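PDB 4FO0: actin-related protein 8 from Homo sapiens, which binds ATP, has low basal ATPase activity, cannot polymerise, and serves as a proposed core subunit of the chromatin-remodelling INO80 complex. Local coordinates for residues 101-113 against 290-302. Numbering follows the deposited sequence.
Sequences SPEQARSYNKQMR and LMQRAGFPYRECQ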
ATOM      1  N   SER A 101     -15.755 -12.310  24.696  1.00 38.53           N
ATOM      2  CA  SER A 101     -14.629 -13.224  24.833  1.00 46.94           C
ATOM      3  C   SER A 101     -14.235 -13.991  23.563  1.00 52.64           C
ATOM      4  O   SER A 101     -15.080 -14.568  22.883  1.00 49.54           O
ATOM      5  CB  SER A 101     -14.897 -14.226  25.947  1.00 39.45           C
ATOM      6  OG  SER A 101     -13.840 -15.168  26.014  1.00 56.60           O
ATOM      7  N   PRO A 102     -12.932 -14.005  23.254  1.00 46.79           N
ATOM      8  CA  PRO A 102     -12.384 -14.937  22.262  1.00 50.56           C
ATOM      9  C   PRO A 102     -12.762 -16.394  22.569  1.00 50.26           C
ATOM     10  O   PRO A 102     -13.101 -17.140  21.653  1.00 54.17           O
ATOM     11  CB  PRO A 102     -10.869 -14.741  22.398  1.00 43.12           C
ATOM     12  CG  PRO A 102     -10.716 -13.340  22.903  1.00 44.91           C
ATOM     13  CD  PRO A 102     -11.926 -13.045  23.745  1.00 44.36           C
ATOM     14  N   GLU A 103     -12.714 -16.794  23.837  1.00 59.27           N
ATOM     15  CA  GLU A 103     -13.038 -18.172  24.191  1.00 59.67           C
ATOM     16  C   GLU A 103     -14.508 -18.496  23.951  1.00 48.78           C
ATOM     17  O   GLU A 103     -14.844 -19.575  23.480  1.00 52.77           O
ATOM     18  CB  GLU A 103     -12.631 -18.484  25.629  1.00 58.24           C
ATOM     19  CG  GLU A 103     -11.128 -18.355  25.861  1.00 99.38           C
ATOM     20  CD  GLU A 103     -10.716 -18.655  27.300  1.00136.54           C
ATOM     21  OE1 GLU A 103     -11.610 -18.711  28.178  1.00130.49           O
ATOM     22  OE2 GLU A 103      -9.497 -18.838  27.551  1.00124.81           O
ATOM     23  N   GLN A 104     -15.386 -17.555  24.253  1.00 50.65           N
ATOM     24  CA  GLN A 104     -16.799 -17.744  23.959  1.00 47.06           C
ATOM     25  C   GLN A 104     -17.007 -18.057  22.471  1.00 54.33           C
ATOM     26  O   GLN A 104     -17.788 -18.945  22.112  1.00 63.23           O
ATOM     27  CB  GLN A 104     -17.603 -16.509  24.378  1.00 61.32           C
ATOM     28  CG  GLN A 104     -19.078 -16.793  24.616  1.00 70.64           C
ATOM     29  CD  GLN A 104     -19.289 -17.959  25.573  1.00102.17           C
ATOM     30  OE1 GLN A 104     -18.389 -18.323  26.335  1.00 91.24           O
ATOM     31  NE2 GLN A 104     -20.478 -18.559  25.527  1.00 94.91           N
ATOM     32  N   ALA A 105     -16.301 -17.329  21.613  1.00 48.75           N
ATOM     33  CA  ALA A 105     -16.366 -17.550  20.171  1.00 40.43           C
ATOM     34  C   ALA A 105     -15.759 -18.901  19.789  1.00 51.17           C
ATOM     35  O   ALA A 105     -16.349 -19.666  19.033  1.00 36.89           O
ATOM     36  CB  ALA A 105     -15.654 -16.426  19.430  1.00 38.59           C
ATOM     37  N   ARG A 106     -14.574 -19.193  20.313  1.00 45.91           N
ATOM     38  CA  ARG A 106     -13.912 -20.457  20.013  1.00 43.94           C
ATOM     39  C   ARG A 106     -14.850 -21.647  20.237  1.00 52.40           C
ATOM     40  O   ARG A 106     -14.902 -22.560  19.414  1.00 58.37           O
ATOM     41  CB  ARG A 106     -12.612 -20.595  20.816  1.00 45.42           C
ATOM     42  CG  ARG A 106     -11.660 -21.681  20.317  1.00 46.83           C
ATOM     43  CD  ARG A 106     -10.214 -21.480  20.820  1.00 54.13           C
ATOM     44  NE  ARG A 106     -10.122 -21.273  22.270  1.00 77.44           N
ATOM     45  CZ  ARG A 106      -9.698 -20.150  22.861  1.00 95.35           C
ATOM     46  NH1 ARG A 106      -9.309 -19.106  22.136  1.00 85.98           N
ATOM     47  NH2 ARG A 106      -9.655 -20.071  24.187  1.00 70.62           N
ATOM     48  N   SER A 107     -15.612 -21.621  21.328  1.00 46.38           N
ATOM     49  CA  SER A 107     -16.530 -22.716  21.645  1.00 53.58           C
ATOM     50  C   SER A 107     -17.522 -22.994  20.527  1.00 51.51           C
ATOM     51  O   SER A 107     -17.671 -24.128  20.081  1.00 50.95           O
ATOM     52  CB  SER A 107     -17.293 -22.427  22.930  1.00 47.48           C
ATOM     53  OG  SER A 107     -16.460 -22.659  24.044  1.00 76.46           O
ATOM     54  N   TYR A 108     -18.216 -21.954  20.096  1.00 46.10           N
ATOM     55  CA  TYR A 108     -19.133 -22.070  18.976  1.00 52.12           C
ATOM     56  C   TYR A 108     -18.384 -22.405  17.682  1.00 56.23           C
ATOM     57  O   TYR A 108     -18.849 -23.195  16.858  1.00 61.52           O
ATOM     58  CB  TYR A 108     -19.874 -20.747  18.797  1.00 40.59           C
ATOM     59  CG  TYR A 108     -20.728 -20.672  17.552  1.00 59.43           C
ATOM     60  CD1 TYR A 108     -20.156 -20.404  16.316  1.00 54.24           C
ATOM     61  CD2 TYR A 108     -22.110 -20.853  17.617  1.00 58.40           C
ATOM     62  CE1 TYR A 108     -20.926 -20.323  15.175  1.00 72.83           C
ATOM     63  CE2 TYR A 108     -22.899 -20.776  16.477  1.00 59.80           C
ATOM     64  CZ  TYR A 108     -22.298 -20.508  15.256  1.00 90.98           C
ATOM     65  OH  TYR A 108     -23.061 -20.426  14.109  1.00 97.78           O
ATOM     66  N   ASN A 109     -17.222 -21.797  17.502  1.00 47.26           N
ATOM     67  CA  ASN A 109     -16.570 -21.849  16.212  1.00 56.41           C
ATOM     68  C   ASN A 109     -16.058 -23.212  15.805  1.00 64.05           C
ATOM     69  O   ASN A 109     -16.173 -23.620  14.641  1.00 66.17           O
ATOM     70  CB  ASN A 109     -15.492 -20.767  16.080  1.00 42.33           C
ATOM     71  CG  ASN A 109     -16.059 -19.462  15.572  1.00 50.03           C
ATOM     72  OD1 ASN A 109     -17.121 -19.439  14.943  1.00 37.39           O
ATOM     73  ND2 ASN A 109     -15.372 -18.357  15.873  1.00 47.53           N
ATOM     74  N   LYS A 110     -15.493 -23.947  16.735  1.00 52.82           N
ATOM     75  CA  LYS A 110     -14.858 -25.151  16.246  1.00 83.60           C
ATOM     76  C   LYS A 110     -15.737 -26.409  16.311  1.00 67.99           C
ATOM     77  O   LYS A 110     -15.264 -27.543  16.197  1.00 80.38           O
ATOM     78  CB  LYS A 110     -13.404 -25.249  16.724  1.00 93.98           C
ATOM     79  CG  LYS A 110     -12.621 -23.933  16.338  1.00 98.28           C
ATOM     80  CD  LYS A 110     -11.415 -24.114  15.350  1.00 84.09           C
ATOM     81  CE  LYS A 110     -10.071 -24.218  16.093  1.00 96.19           C
ATOM     82  NZ  LYS A 110      -8.872 -24.476  15.226  1.00 80.29           N
ATOM     83  N   GLN A 111     -17.038 -26.138  16.433  1.00 54.06           N
ATOM     84  CA  GLN A 111     -18.123 -27.029  16.051  1.00 49.19           C
ATOM     85  C   GLN A 111     -18.548 -26.755  14.599  1.00 68.67           C
ATOM     86  O   GLN A 111     -19.351 -27.495  14.038  1.00 73.81           O
ATOM     87  CB  GLN A 111     -19.351 -26.756  16.930  1.00 46.98           C
ATOM     88  CG  GLN A 111     -19.187 -27.056  18.414  1.00 66.50           C
ATOM     89  CD  GLN A 111     -20.491 -26.922  19.203  1.00 89.50           C
ATOM     90  OE1 GLN A 111     -21.248 -25.961  19.034  1.00 80.00           O
ATOM     91  NE2 GLN A 111     -20.755 -27.899  20.067  1.00 93.99           N
ATOM     92  N   MET A 112     -18.045 -25.675  14.005  1.00 65.82           N
ATOM     93  CA  MET A 112     -18.434 -25.305  12.639  1.00 74.38           C
ATOM     94  C   MET A 112     -17.666 -26.083  11.573  1.00 77.73           C
ATOM     95  O   MET A 112     -16.430 -26.163  11.610  1.00 68.80           O
ATOM     96  CB  MET A 112     -18.224 -23.803  12.379  1.00 77.32           C
ATOM     97  CG  MET A 112     -19.017 -22.860  13.272  1.00 73.68           C
ATOM     98  SD  MET A 112     -20.814 -23.042  13.214  1.00 70.76           S
ATOM     99  CE  MET A 112     -21.026 -24.226  11.880  1.00104.48           C
ATOM    100  N   ARG A 113     -18.405 -26.647  10.619  1.00 67.76           N
ATOM    101  CA  ARG A 113     -17.807 -27.252   9.432  1.00 48.09           C
ATOM    102  C   ARG A 113     -18.277 -26.504   8.207  1.00 47.10           C
ATOM    103  O   ARG A 113     -19.396 -25.986   8.178  1.00 57.77           O
ATOM    104  CB  ARG A 113     -18.182 -28.725   9.305  1.00 64.82           C
ATOM    105  CG  ARG A 113     -17.546 -29.599  10.359  1.00 66.01           C
ATOM    106  CD  ARG A 113     -16.102 -29.190  10.605  1.00 75.25           C
ATOM    107  NE  ARG A 113     -15.489 -29.981  11.674  1.00111.92           N
ATOM    108  CZ  ARG A 113     -15.438 -29.620  12.956  1.00 90.92           C
ATOM    109  NH1 ARG A 113     -15.959 -28.463  13.353  1.00 71.76           N
ATOM    110  NH2 ARG A 113     -14.859 -30.421  13.843  1.00 83.80           N
ATOM    111  N   LEU A 290      -5.489 -12.930  15.618  1.00 36.78           N
ATOM    112  CA  LEU A 290      -6.622 -12.757  16.517  1.00 32.20           C
ATOM    113  C   LEU A 290      -7.690 -13.807  16.220  1.00 43.17           C
ATOM    114  O   LEU A 290      -8.201 -14.454  17.139  1.00 41.25           O
ATOM    115  CB  LEU A 290      -7.189 -11.343  16.412  1.00 39.51           C
ATOM    116  CG  LEU A 290      -6.215 -10.234  16.813  1.00 42.98           C
ATOM    117  CD1 LEU A 290      -6.724  -8.831  16.430  1.00 31.70           C
ATOM    118  CD2 LEU A 290      -5.941 -10.323  18.286  1.00 26.42           C
ATOM    119  N   MET A 291      -8.021 -13.983  14.940  1.00 37.66           N
ATOM    120  CA  MET A 291      -9.028 -14.972  14.542  1.00 31.29           C
ATOM    121  C   MET A 291      -8.658 -16.403  14.933  1.00 34.03           C
ATOM    122  O   MET A 291      -9.520 -17.195  15.283  1.00 33.75           O
ATOM    123  CB  MET A 291      -9.295 -14.921  13.049  1.00 24.93           C
ATOM    124  CG  MET A 291     -10.031 -13.679  12.605  1.00 31.67           C
ATOM    125  SD  MET A 291     -10.533 -13.746  10.856  1.00 51.48           S
ATOM    126  CE  MET A 291      -8.997 -13.989   9.978  1.00 25.99           C
ATOM    127  N   GLN A 292      -7.386 -16.754  14.865  1.00 30.06           N
ATOM    128  CA  GLN A 292      -7.008 -18.078  15.323  1.00 34.63           C
ATOM    129  C   GLN A 292      -7.443 -18.279  16.766  1.00 43.51           C
ATOM    130  O   GLN A 292      -8.039 -19.301  17.102  1.00 50.18           O
ATOM    131  CB  GLN A 292      -5.517 -18.279  15.197  1.00 34.89           C
ATOM    132  CG  GLN A 292      -5.070 -18.664  13.825  1.00 44.74           C
ATOM    133  CD  GLN A 292      -3.570 -18.844  13.780  1.00 62.06           C
ATOM    134  OE1 GLN A 292      -2.814 -17.876  13.901  1.00 74.68           O
ATOM    135  NE2 GLN A 292      -3.127 -20.088  13.636  1.00 60.20           N
ATOM    136  N   ARG A 293      -7.157 -17.295  17.615  1.00 38.41           N
ATOM    137  CA  ARG A 293      -7.573 -17.362  19.009  1.00 41.76           C
ATOM    138  C   ARG A 293      -9.093 -17.525  19.155  1.00 40.52           C
ATOM    139  O   ARG A 293      -9.568 -18.111  20.116  1.00 45.09           O
ATOM    140  CB  ARG A 293      -7.071 -16.143  19.793  1.00 45.67           C
ATOM    141  CG  ARG A 293      -5.562 -16.075  19.914  1.00 51.38           C
ATOM    142  CD  ARG A 293      -5.044 -14.627  19.945  1.00 77.54           C
ATOM    143  NE  ARG A 293      -5.075 -14.021  21.279  1.00 84.42           N
ATOM    144  CZ  ARG A 293      -6.069 -13.271  21.751  1.00 86.81           C
ATOM    145  NH1 ARG A 293      -5.986 -12.770  22.977  1.00 82.47           N
ATOM    146  NH2 ARG A 293      -7.145 -13.016  21.008  1.00 66.07           N
ATOM    147  N   ALA A 294      -9.858 -17.015  18.199  1.00 36.68           N
ATOM    148  CA  ALA A 294     -11.308 -17.189  18.233  1.00 35.02           C
ATOM    149  C   ALA A 294     -11.777 -18.493  17.574  1.00 45.77           C
ATOM    150  O   ALA A 294     -12.975 -18.670  17.345  1.00 46.79           O
ATOM    151  CB  ALA A 294     -11.997 -16.003  17.590  1.00 32.71           C
ATOM    152  N   GLY A 295     -10.845 -19.393  17.253  1.00 37.36           N
ATOM    153  CA  GLY A 295     -11.193 -20.649  16.601  1.00 45.53           C
ATOM    154  C   GLY A 295     -11.509 -20.585  15.110  1.00 46.04           C
ATOM    155  O   GLY A 295     -12.422 -21.253  14.623  1.00 57.79           O
ATOM    156  N   PHE A 296     -10.747 -19.777  14.387  1.00 51.77           N
ATOM    157  CA  PHE A 296     -10.843 -19.659  12.933  1.00 46.38           C
ATOM    158  C   PHE A 296     -10.970 -21.021  12.255  1.00 47.85           C
ATOM    159  O   PHE A 296     -10.058 -21.851  12.335  1.00 45.99           O
ATOM    160  CB  PHE A 296      -9.590 -18.951  12.432  1.00 32.64           C
ATOM    161  CG  PHE A 296      -9.621 -18.612  10.989  1.00 45.59           C
ATOM    162  CD1 PHE A 296     -10.650 -17.830  10.468  1.00 42.60           C
ATOM    163  CD2 PHE A 296      -8.605 -19.053  10.144  1.00 40.44           C
ATOM    164  CE1 PHE A 296     -10.668 -17.500   9.114  1.00 43.67           C
ATOM    165  CE2 PHE A 296      -8.614 -18.728   8.802  1.00 30.30           C
ATOM    166  CZ  PHE A 296      -9.647 -17.945   8.283  1.00 27.31           C
ATOM    167  N   PRO A 297     -12.092 -21.244  11.557  1.00 41.79           N
ATOM    168  CA  PRO A 297     -12.449 -22.606  11.154  1.00 39.23           C
ATOM    169  C   PRO A 297     -11.575 -23.153  10.025  1.00 58.05           C
ATOM    170  O   PRO A 297     -11.522 -24.362   9.845  1.00 52.92           O
ATOM    171  CB  PRO A 297     -13.909 -22.473  10.703  1.00 41.38           C
ATOM    172  CG  PRO A 297     -14.232 -20.991  10.741  1.00 43.74           C
ATOM    173  CD  PRO A 297     -12.962 -20.246  10.924  1.00 44.40           C
ATOM    174  N   TYR A 298     -10.905 -22.287   9.275  1.00 51.62           N
ATOM    175  CA  TYR A 298      -9.989 -22.756   8.240  1.00 45.47           C
ATOM    176  C   TYR A 298      -8.626 -23.082   8.872  1.00 45.60           C
ATOM    177  O   TYR A 298      -7.714 -22.260   8.900  1.00 55.05           O
ATOM    178  CB  TYR A 298      -9.867 -21.719   7.120  1.00 44.33           C
ATOM    179  CG  TYR A 298      -8.888 -22.078   6.024  1.00 62.84           C
ATOM    180  CD1 TYR A 298      -8.620 -23.405   5.702  1.00 56.29           C
ATOM    181  CD2 TYR A 298      -8.215 -21.085   5.321  1.00 47.86           C
ATOM    182  CE1 TYR A 298      -7.712 -23.728   4.704  1.00 50.35           C
ATOM    183  CE2 TYR A 298      -7.313 -21.402   4.322  1.00 39.99           C
ATOM    184  CZ  TYR A 298      -7.067 -22.722   4.016  1.00 43.71           C
ATOM    185  OH  TYR A 298      -6.172 -23.032   3.017  1.00 50.24           O
ATOM    186  N   ARG A 299      -8.436 -24.293   9.295  1.00 36.62           N
ATOM    187  CA  ARG A 299      -7.343 -24.580  10.147  1.00 40.64           C
ATOM    188  C   ARG A 299      -6.067 -24.865   9.436  1.00 43.73           C
ATOM    189  O   ARG A 299      -5.051 -24.902  10.039  1.00 55.57           O
ATOM    190  CB  ARG A 299      -7.678 -25.752  11.019  1.00 42.86           C
ATOM    191  CG  ARG A 299      -8.600 -25.431  12.154  1.00 59.62           C
ATOM    192  CD  ARG A 299      -9.777 -26.361  12.145  1.00 72.33           C
ATOM    193  NE  ARG A 299     -10.918 -25.812  12.857  1.00 99.89           N
ATOM    194  CZ  ARG A 299     -12.177 -26.174  12.636  1.00108.97           C
ATOM    195  NH1 ARG A 299     -12.456 -27.066  11.705  1.00103.66           N
ATOM    196  NH2 ARG A 299     -13.162 -25.619  13.323  1.00 84.87           N
ATOM    197  N   GLU A 300      -6.091 -25.070   8.149  1.00 59.43           N
ATOM    198  CA  GLU A 300      -4.864 -25.360   7.459  1.00 51.46           C
ATOM    199  C   GLU A 300      -4.322 -24.206   6.687  1.00 43.70           C
ATOM    200  O   GLU A 300      -3.532 -24.378   5.826  1.00 53.85           O
ATOM    201  CB  GLU A 300      -5.062 -26.522   6.529  1.00 68.53           C
ATOM    202  CG  GLU A 300      -6.475 -26.639   6.052  1.00 61.28           C
ATOM    203  CD  GLU A 300      -7.250 -27.624   6.861  1.00 91.73           C
ATOM    204  OE1 GLU A 300      -8.385 -27.300   7.275  1.00 97.20           O
ATOM    205  OE2 GLU A 300      -6.685 -28.706   7.073  1.00 75.52           O
ATOM    206  N   CYS A 301      -4.758 -23.025   7.040  1.00 53.65           N
ATOM    207  CA  CYS A 301      -4.190 -21.785   6.600  1.00 41.52           C
ATOM    208  C   CYS A 301      -2.741 -21.629   6.964  1.00 46.74           C
ATOM    209  O   CYS A 301      -2.313 -22.040   7.988  1.00 53.44           O
ATOM    210  CB  CYS A 301      -5.001 -20.676   7.214  1.00 41.63           C
ATOM    211  SG  CYS A 301      -4.924 -19.076   6.468  1.00 46.87           S
ATOM    212  N   GLN A 302      -1.996 -21.010   6.086  1.00 38.93           N
ATOM    213  CA  GLN A 302      -0.580 -20.698   6.305  1.00 48.67           C
ATOM    214  C   GLN A 302      -0.220 -19.351   5.703  1.00 47.94           C
ATOM    215  O   GLN A 302      -0.625 -19.046   4.578  1.00 47.45           O
ATOM    216  CB  GLN A 302       0.316 -21.724   5.644  1.00 40.44           C
ATOM    217  CG  GLN A 302       0.017 -23.151   5.972  1.00 53.49           C
ATOM    218  CD  GLN A 302       0.742 -24.076   5.017  1.00 78.41           C
ATOM    219  OE1 GLN A 302       1.835 -24.554   5.320  1.00 83.10           O
ATOM    220  NE2 GLN A 302       0.155 -24.305   3.836  1.00 60.25           N
TER
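Asn109 reaches from the last turn of helix 102-109 to the carbonyl of Ala294. Its ND2 lies 2.8 Å from Ala294 O, and the bond is nearly straight at 176°, with the acceptor in the amide plane. OD1 of the same amide accepts from Arg349 N, so both ends of this buried group are used and its rotation is fixed. Ala105 CB meets Ala294 CB at 4.1 Å. Arg106 CG rests on Gly295 CA at 3.9 Å, set anti to its own backbone N (chi1 -164°). Gly295 is the C-prime residue of a Schellman motif that ends helix 280-293, and within the actin-like fold helix 102-109 packs on that helix end. The other flank is more exposed and no bond crosses it; Lys110, Arg113 and Arg299 bring like charges together there. The Lys110 and Arg299 side chains run antiparallel, with Lys110 CD at the edge of the Arg299 guanidinium. Arg299 NH1 lies over one face of the Arg113 guanidinium, toward the rim, with the planes 68° apart. Replacing Arg299 with alanine is likely to leave the Lys110 chain without its neighbour and one Arg113 face without its cover. Within its own segment, Arg113 NH1 donates to Lys110 O.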